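PDB 6P2K: fibronectin type III domain-containing protein from Simiduia agarivorans, which is a family 74 glycoside hydrolase, here its seven-bladed beta-propeller part, that probably cleaves the backbone of xyloglucan or related beta-glucans. Local coordinates for residues B[3-8]-B[735-740]; B[164-169]-B[179-184]; B[754-759]-B[766-771]. One frame throughout, in Å; residues are numbered along the deposited sequence.

Overall arrangement
Contacts 1 and 3 reach the same four-stranded sheet, in which strands 7-8 and 765-770 are neighbours. Their centres are about 11 Å apart, and a salt bridge from D736 to R769 joins them. Contact 2 lies in another sheet, with its centre about 39 Å from that of contact 1 and about 46 Å from that of contact 3. It is a buried hairpin. Contacts 1 and 3 are partly buried. Contact 1 joins the N-terminal segment to a turn by a carboxylate and a tryptophan face. Contact 2 relies on backbone bonds, small polar groups and valines. Contact 3 is also a hairpin, but an arginine held by two tyrosines dominates one side of it.

Contact 1: residues B[3-8]-B[735-740]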
# COMPACT_ATOMS: atom_id res chain seq x y z
N ALA B 3 -49.27 -12.29 -14.81
CA ALA B 3 -48.03 -11.66 -14.38
C ALA B 3 -47.72 -12.10 -12.95
O ALA B 3 -48.51 -12.78 -12.30
CB ALA B 3 -48.12 -10.13 -14.46
N THR B 4 -46.55 -11.68 -12.48
CA THR B 4 -46.08 -12.00 -11.14
C THR B 4 -46.13 -10.77 -10.25
O THR B 4 -45.95 -9.64 -10.71
CB THR B 4 -44.65 -12.54 -11.16
OG1 THR B 4 -43.73 -11.45 -11.28
CG2 THR B 4 -44.45 -13.50 -12.33
N VAL B 5 -46.39 -10.99 -8.96
CA VAL B 5 -46.42 -9.94 -7.95
C VAL B 5 -45.26 -10.07 -6.98
O VAL B 5 -44.43 -9.17 -6.86
CB VAL B 5 -47.78 -9.91 -7.21
CG1 VAL B 5 -47.94 -8.60 -6.46
CG2 VAL B 5 -48.92 -10.13 -8.18
N TRP B 6 -45.18 -11.20 -6.28
CA TRP B 6 -44.06 -11.45 -5.38
C TRP B 6 -42.83 -11.87 -6.18
O TRP B 6 -42.92 -12.71 -7.08
CB TRP B 6 -44.43 -12.53 -4.36
CG TRP B 6 -45.31 -12.02 -3.27
CD1 TRP B 6 -46.67 -12.04 -3.23
CD2 TRP B 6 -44.89 -11.40 -2.05
NE1 TRP B 6 -47.12 -11.47 -2.06
CE2 TRP B 6 -46.04 -11.08 -1.32
CE3 TRP B 6 -43.63 -11.10 -1.50
CZ2 TRP B 6 -45.99 -10.46 -0.07
CZ3 TRP B 6 -43.58 -10.49 -0.26
CH2 TRP B 6 -44.75 -10.17 0.44
N GLN B 7 -41.69 -11.27 -5.85
CA GLN B 7 -40.47 -11.42 -6.63
C GLN B 7 -39.43 -12.15 -5.80
O GLN B 7 -39.01 -11.63 -4.75
CB GLN B 7 -39.95 -10.04 -7.05
CG GLN B 7 -38.72 -10.07 -7.93
CD GLN B 7 -38.46 -8.72 -8.59
OE1 GLN B 7 -38.91 -7.68 -8.09
NE2 GLN B 7 -37.73 -8.72 -9.70
N PRO B 8 -38.98 -13.33 -6.21
CA PRO B 8 -37.97 -14.06 -5.44
C PRO B 8 -36.58 -13.49 -5.65
O PRO B 8 -36.22 -13.03 -6.74
CB PRO B 8 -38.06 -15.48 -5.99
CG PRO B 8 -38.50 -15.30 -7.41
CD PRO B 8 -39.40 -14.07 -7.42
N THR B 735 -51.53 -11.66 -0.24
CA THR B 735 -50.89 -12.95 -0.46
C THR B 735 -50.51 -13.13 -1.92
O THR B 735 -49.38 -13.51 -2.24
CB THR B 735 -51.80 -14.08 0.01
OG1 THR B 735 -52.25 -13.82 1.35
CG2 THR B 735 -51.06 -15.41 -0.02
N ASP B 736 -51.45 -12.85 -2.82
CA ASP B 736 -51.24 -12.87 -4.28
C ASP B 736 -50.60 -14.20 -4.67
O ASP B 736 -51.13 -15.26 -4.30
CB ASP B 736 -50.47 -11.62 -4.69
CG ASP B 736 -51.23 -10.34 -4.42
OD1 ASP B 736 -52.46 -10.32 -4.62
OD2 ASP B 736 -50.60 -9.35 -3.99
N ASP B 737 -49.47 -14.20 -5.37
CA ASP B 737 -48.85 -15.43 -5.85
C ASP B 737 -47.80 -15.99 -4.89
O ASP B 737 -47.00 -16.84 -5.30
CB ASP B 737 -48.23 -15.20 -7.23
CG ASP B 737 -47.30 -13.99 -7.27
OD1 ASP B 737 -47.17 -13.31 -6.23
OD2 ASP B 737 -46.71 -13.73 -8.33
N LEU B 738 -47.78 -15.55 -3.63
CA LEU B 738 -46.82 -16.07 -2.66
C LEU B 738 -47.32 -17.41 -2.15
O LEU B 738 -48.24 -17.48 -1.34
CB LEU B 738 -46.61 -15.08 -1.52
CG LEU B 738 -45.39 -15.37 -0.64
CD1 LEU B 738 -44.10 -15.30 -1.47
CD2 LEU B 738 -45.32 -14.40 0.53
N HIS B 739 -46.70 -18.49 -2.64
CA HIS B 739 -47.24 -19.82 -2.37
C HIS B 739 -46.80 -20.34 -1.00
O HIS B 739 -47.58 -21.01 -0.31
CB HIS B 739 -46.83 -20.77 -3.49
CG HIS B 739 -47.43 -20.42 -4.82
ND1 HIS B 739 -46.68 -20.01 -5.90
CD2 HIS B 739 -48.72 -20.42 -5.24
CE1 HIS B 739 -47.47 -19.77 -6.92
NE2 HIS B 739 -48.72 -20.02 -6.55
N PHE B 740 -45.59 -20.02 -0.58
CA PHE B 740 -45.15 -20.25 0.79
C PHE B 740 -45.09 -18.88 1.46
O PHE B 740 -44.18 -18.09 1.20
CB PHE B 740 -43.79 -20.95 0.83
CG PHE B 740 -43.36 -21.35 2.21
CD1 PHE B 740 -42.65 -20.47 3.01
CD2 PHE B 740 -43.68 -22.60 2.71
CE1 PHE B 740 -42.26 -20.84 4.28
CE2 PHE B 740 -43.29 -22.97 3.99
CZ PHE B 740 -42.58 -22.08 4.77
O HOH W 1 -44.07 -14.69 -7.86
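The indole of W6 carries L738 on one face. L738 CB sits over the five-membered ring, 3.6 Å from its centroid, in a CH-pi contact. L738 CD2 lies over the centre of the same face. At the ring edge, in plane, is D737 OD1, 3.3 Å from W6 CD1. The D737 carboxylate is turned 48° from the ring. With CG between the backbone N and the carbonyl carbon (chi1 52°), it grips two successive backbone N-H groups. D737 OD2 accepts from V5 N at 2.8 Å, on the syn side but 33° out of the carboxylate plane. D737 OD1 accepts from W6 N at 2.9 Å through its syn lone pair. Strand 7-8 is the edge strand beside 765-770, so the sheet combines strands from both chain ends, the closure known in beta-propellers as velcro. T735 to L738 form a type II' turn, fastened by L738 N to T735 O at 2.9 Å. An alanine in place of D737 would probably leave the N-H groups of V5 and W6 without these acceptors and the N-terminal segment freer to move. W6 NE1 bonds to I734 O. V5 CG1 approaches D736 OD2 at 3.7 Å, and that oxygen forms a salt bridge with R769.

Contact 2: residues B[164-169]-B[179-184]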
# COMPACT_ATOMS: atom_id res chain seq x y z
N ARG B 164 -42.98 -49.60 9.92
CA ARG B 164 -43.64 -50.01 8.68
C ARG B 164 -43.16 -49.24 7.46
O ARG B 164 -43.74 -49.38 6.38
CB ARG B 164 -45.15 -49.86 8.82
CG ARG B 164 -45.59 -48.42 8.81
CD ARG B 164 -46.87 -48.17 9.59
NE ARG B 164 -47.01 -46.75 9.92
CZ ARG B 164 -47.46 -45.83 9.07
NH1 ARG B 164 -47.82 -46.18 7.85
NH2 ARG B 164 -47.55 -44.56 9.45
N ASN B 165 -42.11 -48.43 7.61
CA ASN B 165 -41.63 -47.59 6.51
C ASN B 165 -41.22 -48.44 5.32
O ASN B 165 -40.37 -49.32 5.44
CB ASN B 165 -40.45 -46.74 7.00
CG ASN B 165 -40.12 -45.60 6.06
OD1 ASN B 165 -40.79 -45.38 5.05
ND2 ASN B 165 -39.08 -44.85 6.40
N VAL B 166 -41.83 -48.17 4.16
CA VAL B 166 -41.47 -48.83 2.91
C VAL B 166 -40.59 -47.88 2.11
O VAL B 166 -40.92 -46.69 1.95
CB VAL B 166 -42.72 -49.23 2.11
CG1 VAL B 166 -42.31 -49.83 0.77
CG2 VAL B 166 -43.56 -50.22 2.90
N TYR B 167 -39.48 -48.39 1.60
CA TYR B 167 -38.50 -47.57 0.90
C TYR B 167 -38.59 -47.69 -0.62
O TYR B 167 -38.46 -46.68 -1.32
CB TYR B 167 -37.09 -47.93 1.36
CG TYR B 167 -36.83 -47.57 2.81
CD1 TYR B 167 -36.70 -46.25 3.20
CD2 TYR B 167 -36.74 -48.56 3.78
CE1 TYR B 167 -36.47 -45.92 4.53
CE2 TYR B 167 -36.52 -48.24 5.11
CZ TYR B 167 -36.38 -46.92 5.48
OH TYR B 167 -36.16 -46.59 6.79
N SER B 168 -38.83 -48.88 -1.16
CA SER B 168 -38.93 -49.02 -2.61
C SER B 168 -39.89 -50.15 -2.96
O SER B 168 -40.15 -51.06 -2.17
CB SER B 168 -37.56 -49.25 -3.26
OG SER B 168 -36.72 -50.03 -2.43
N VAL B 169 -40.42 -50.06 -4.18
CA VAL B 169 -41.34 -51.03 -4.76
C VAL B 169 -40.96 -51.19 -6.23
O VAL B 169 -41.02 -50.21 -6.99
CB VAL B 169 -42.81 -50.59 -4.64
CG1 VAL B 169 -43.71 -51.49 -5.47
CG2 VAL B 169 -43.26 -50.58 -3.18
N VAL B 179 -43.33 -58.62 -8.20
CA VAL B 179 -42.93 -57.33 -7.65
C VAL B 179 -42.50 -57.52 -6.19
O VAL B 179 -43.09 -58.30 -5.45
CB VAL B 179 -44.07 -56.29 -7.78
CG1 VAL B 179 -45.40 -56.87 -7.30
CG2 VAL B 179 -43.73 -55.01 -7.04
N TYR B 180 -41.44 -56.80 -5.80
CA TYR B 180 -40.91 -56.79 -4.44
C TYR B 180 -41.05 -55.41 -3.82
O TYR B 180 -41.10 -54.39 -4.51
CB TYR B 180 -39.43 -57.18 -4.40
CG TYR B 180 -39.07 -58.50 -5.02
CD1 TYR B 180 -39.10 -58.68 -6.39
CD2 TYR B 180 -38.66 -59.57 -4.22
CE1 TYR B 180 -38.77 -59.89 -6.96
CE2 TYR B 180 -38.32 -60.78 -4.78
CZ TYR B 180 -38.38 -60.93 -6.15
OH TYR B 180 -38.04 -62.14 -6.71
N LEU B 181 -41.07 -55.38 -2.49
CA LEU B 181 -40.96 -54.15 -1.73
C LEU B 181 -39.86 -54.28 -0.69
O LEU B 181 -39.61 -55.37 -0.15
CB LEU B 181 -42.28 -53.75 -1.05
CG LEU B 181 -42.85 -54.58 0.12
CD1 LEU B 181 -42.30 -54.14 1.47
CD2 LEU B 181 -44.36 -54.47 0.10
N GLY B 182 -39.19 -53.17 -0.42
CA GLY B 182 -38.15 -53.12 0.59
C GLY B 182 -38.54 -52.23 1.75
O GLY B 182 -38.85 -51.05 1.55
N SER B 183 -38.54 -52.77 2.96
CA SER B 183 -39.12 -52.07 4.09
C SER B 183 -38.27 -52.32 5.33
O SER B 183 -37.38 -53.17 5.35
CB SER B 183 -40.57 -52.52 4.33
OG SER B 183 -41.03 -52.06 5.59
N ASN B 184 -38.56 -51.55 6.38
CA ASN B 184 -38.04 -51.89 7.69
C ASN B 184 -38.65 -53.19 8.21
O ASN B 184 -38.11 -53.78 9.15
CB ASN B 184 -38.29 -50.75 8.69
CG ASN B 184 -37.38 -49.56 8.45
OD1 ASN B 184 -36.21 -49.71 8.09
ND2 ASN B 184 -37.92 -48.36 8.66
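N165 O is held by two donors from the opposite segment. N184 N donates to N165 O at 3.0 Å. With OG anti to the backbone N (chi1 168°), S183 brings its hydroxyl to N165 O, and S183 OG donates to it at 2.8 Å from well above the carbonyl plane. Next, Y167 N gives a 2.7 Å bond to G182 O, and S168 N adds a weak one to the same oxygen. G182 N returns a bond to S168 O at 2.9 Å. Y167 and S168 thus both face G182, which makes a classic beta bulge. It lies in the hairpin of strands 166-171 and 179-183, the first two strands of a four-stranded antiparallel propeller blade. The OH of the bulge residue Y167 accepts a bent bond from N184 ND2 at 3.1 Å, tilted from the amide plane. The amide stands 82° to the ring, and N184 OD1 lies at the ring edge, in plane, 3.3 Å from Y167 CE2. K212 NZ bonds to both Y167 OH and N184 OD1, while D163 OD1 takes N184 ND2. The face of the sheet bearing V166, V169, L181 and S183 is mostly apolar. V169 CG2 meets L181 CB at 3.9 Å, and V169 CG1 meets V179 CG2 at the same distance. V166 CG2 rests on S183 CB. V166 and V169 also pack on A118 on strand 114-119 of another blade.

Contact 3: residues B[754-759]-B[766-771]; sequences QMYLYS and LWRRSI
Segments 754-759 and 766-771 run antiparallel, with strand axes 4.5 Å apart at closest approach and 151° between their directions. L757 pairs with R769, and S759 with W767, each through two backbone hydrogen bonds. I771 N adds a bond to M755 O at 3.0 Å. Q754 NE2 also donates to M755 O, so that oxygen has two donors. Y756, Y758, R768 and S770 lie on one face of the sheet. Here R768 carries the contact. Its CG lies between the backbone N and the carbonyl carbon (chi1 85°), and the chain is extended from CG to NE. R768 CB sits 4.0 Å from the centroid of the Y758 ring, over the centre of its face. Farther out, R768 NH1 donates to Y758 OH at 2.8 Å, close to the guanidinium plane, which stands 89° to that ring. The guanidinium lies flat on Y756 in a cation-pi stack, with R768 CZ 3.9 Å from the ring centroid. The stack and the bond together would fix the rotation of the guanidinium. R768 NH1 also pairs with D751 in a salt bridge, and R768 NE donates to Q7 OE1. L757, on the other face, meets I771 CG1 with its CB at 3.8 Å. L766 CD1 packs against the backbone of S759. Q754 also packs on P778 of a second subunit. The two strands form a beta hairpin at the middle of a four-stranded propeller blade, flanked by 745-751 and the N-terminal strand 7-8.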
# COMPACT_ATOMS: atom_id res chain seq x y z
N GLN B 754 -39.02 3.36 -5.09
CA GLN B 754 -40.25 2.60 -4.93
C GLN B 754 -40.22 1.89 -3.59
O GLN B 754 -39.21 1.28 -3.23
CB GLN B 754 -40.42 1.58 -6.07
CG GLN B 754 -41.56 0.60 -5.87
CD GLN B 754 -42.92 1.26 -5.95
OE1 GLN B 754 -43.26 1.90 -6.94
NE2 GLN B 754 -43.71 1.12 -4.89
N MET B 755 -41.32 1.97 -2.85
CA MET B 755 -41.42 1.26 -1.58
C MET B 755 -41.66 -0.22 -1.83
O MET B 755 -42.53 -0.60 -2.63
CB MET B 755 -42.55 1.84 -0.72
CG MET B 755 -42.20 3.14 0.00
SD MET B 755 -40.64 3.12 0.92
CE MET B 755 -40.81 1.61 1.90
N TYR B 756 -40.89 -1.06 -1.15
CA TYR B 756 -41.00 -2.50 -1.27
C TYR B 756 -41.17 -3.11 0.11
O TYR B 756 -40.75 -2.55 1.12
CB TYR B 756 -39.76 -3.11 -1.94
CG TYR B 756 -39.66 -2.86 -3.43
CD1 TYR B 756 -40.27 -3.72 -4.33
CD2 TYR B 756 -38.94 -1.79 -3.92
CE1 TYR B 756 -40.17 -3.50 -5.70
CE2 TYR B 756 -38.84 -1.56 -5.28
CZ TYR B 756 -39.46 -2.42 -6.16
OH TYR B 756 -39.36 -2.20 -7.52
N LEU B 757 -41.79 -4.29 0.14
CA LEU B 757 -41.83 -5.13 1.32
C LEU B 757 -40.90 -6.31 1.07
O LEU B 757 -41.12 -7.10 0.15
CB LEU B 757 -43.26 -5.62 1.60
CG LEU B 757 -43.45 -6.72 2.65
CD1 LEU B 757 -43.02 -6.24 4.02
CD2 LEU B 757 -44.90 -7.17 2.67
N TYR B 758 -39.84 -6.41 1.87
CA TYR B 758 -38.92 -7.54 1.84
C TYR B 758 -39.29 -8.48 2.98
O TYR B 758 -39.27 -8.07 4.15
CB TYR B 758 -37.47 -7.08 1.98
CG TYR B 758 -36.85 -6.46 0.75
CD1 TYR B 758 -37.34 -5.27 0.22
CD2 TYR B 758 -35.74 -7.03 0.15
CE1 TYR B 758 -36.75 -4.69 -0.89
CE2 TYR B 758 -35.15 -6.46 -0.97
CZ TYR B 758 -35.66 -5.29 -1.49
OH TYR B 758 -35.08 -4.71 -2.59
N SER B 759 -39.61 -9.73 2.65
CA SER B 759 -39.98 -10.72 3.65
C SER B 759 -39.16 -11.99 3.48
O SER B 759 -39.02 -12.49 2.36
CB SER B 759 -41.49 -11.04 3.58
OG SER B 759 -42.26 -9.86 3.51
N LEU B 766 -36.06 -15.62 0.34
CA LEU B 766 -36.39 -14.20 0.40
C LEU B 766 -37.27 -13.80 -0.78
O LEU B 766 -37.01 -14.20 -1.92
CB LEU B 766 -35.11 -13.36 0.40
CG LEU B 766 -35.25 -11.85 0.19
CD1 LEU B 766 -35.96 -11.20 1.37
CD2 LEU B 766 -33.88 -11.23 -0.03
N TRP B 767 -38.30 -13.01 -0.50
CA TRP B 767 -39.21 -12.50 -1.51
C TRP B 767 -39.47 -11.02 -1.23
O TRP B 767 -39.41 -10.58 -0.08
CB TRP B 767 -40.55 -13.26 -1.51
CG TRP B 767 -40.41 -14.72 -1.78
CD1 TRP B 767 -39.93 -15.67 -0.92
CD2 TRP B 767 -40.75 -15.40 -2.99
NE1 TRP B 767 -39.95 -16.90 -1.52
CE2 TRP B 767 -40.45 -16.77 -2.79
CE3 TRP B 767 -41.28 -15.00 -4.22
CZ2 TRP B 767 -40.67 -17.73 -3.78
CZ3 TRP B 767 -41.50 -15.95 -5.19
CH2 TRP B 767 -41.19 -17.30 -4.97
N ARG B 768 -39.77 -10.27 -2.29
CA ARG B 768 -40.11 -8.86 -2.15
C ARG B 768 -41.32 -8.52 -3.00
O ARG B 768 -41.58 -9.14 -4.04
CB ARG B 768 -38.93 -7.95 -2.50
CG ARG B 768 -38.79 -7.64 -3.98
CD ARG B 768 -37.76 -6.55 -4.20
NE ARG B 768 -37.71 -6.13 -5.59
CZ ARG B 768 -36.93 -5.16 -6.06
NH1 ARG B 768 -36.13 -4.50 -5.23
NH2 ARG B 768 -36.96 -4.85 -7.34
N ARG B 769 -42.07 -7.53 -2.54
CA ARG B 769 -43.31 -7.10 -3.18
C ARG B 769 -43.36 -5.59 -3.21
O ARG B 769 -42.98 -4.92 -2.24
CB ARG B 769 -44.53 -7.65 -2.42
CG ARG B 769 -45.87 -7.38 -3.10
CD ARG B 769 -47.04 -7.69 -2.18
NE ARG B 769 -48.31 -7.68 -2.90
CZ ARG B 769 -49.02 -6.59 -3.15
NH1 ARG B 769 -48.58 -5.40 -2.75
NH2 ARG B 769 -50.16 -6.67 -3.81
N SER B 770 -43.82 -5.04 -4.33
CA SER B 770 -44.05 -3.61 -4.43
C SER B 770 -45.27 -3.22 -3.60
O SER B 770 -46.27 -3.94 -3.56
CB SER B 770 -44.26 -3.21 -5.89
OG SER B 770 -43.88 -1.86 -6.11
N ILE B 771 -45.17 -2.08 -2.92
CA ILE B 771 -46.22 -1.60 -2.03
C ILE B 771 -46.67 -0.23 -2.53
O ILE B 771 -45.87 0.70 -2.61
CB ILE B 771 -45.74 -1.51 -0.57
CG1 ILE B 771 -45.30 -2.89 -0.06
CG2 ILE B 771 -46.82 -0.91 0.32
CD1 ILE B 771 -46.43 -3.88 0.07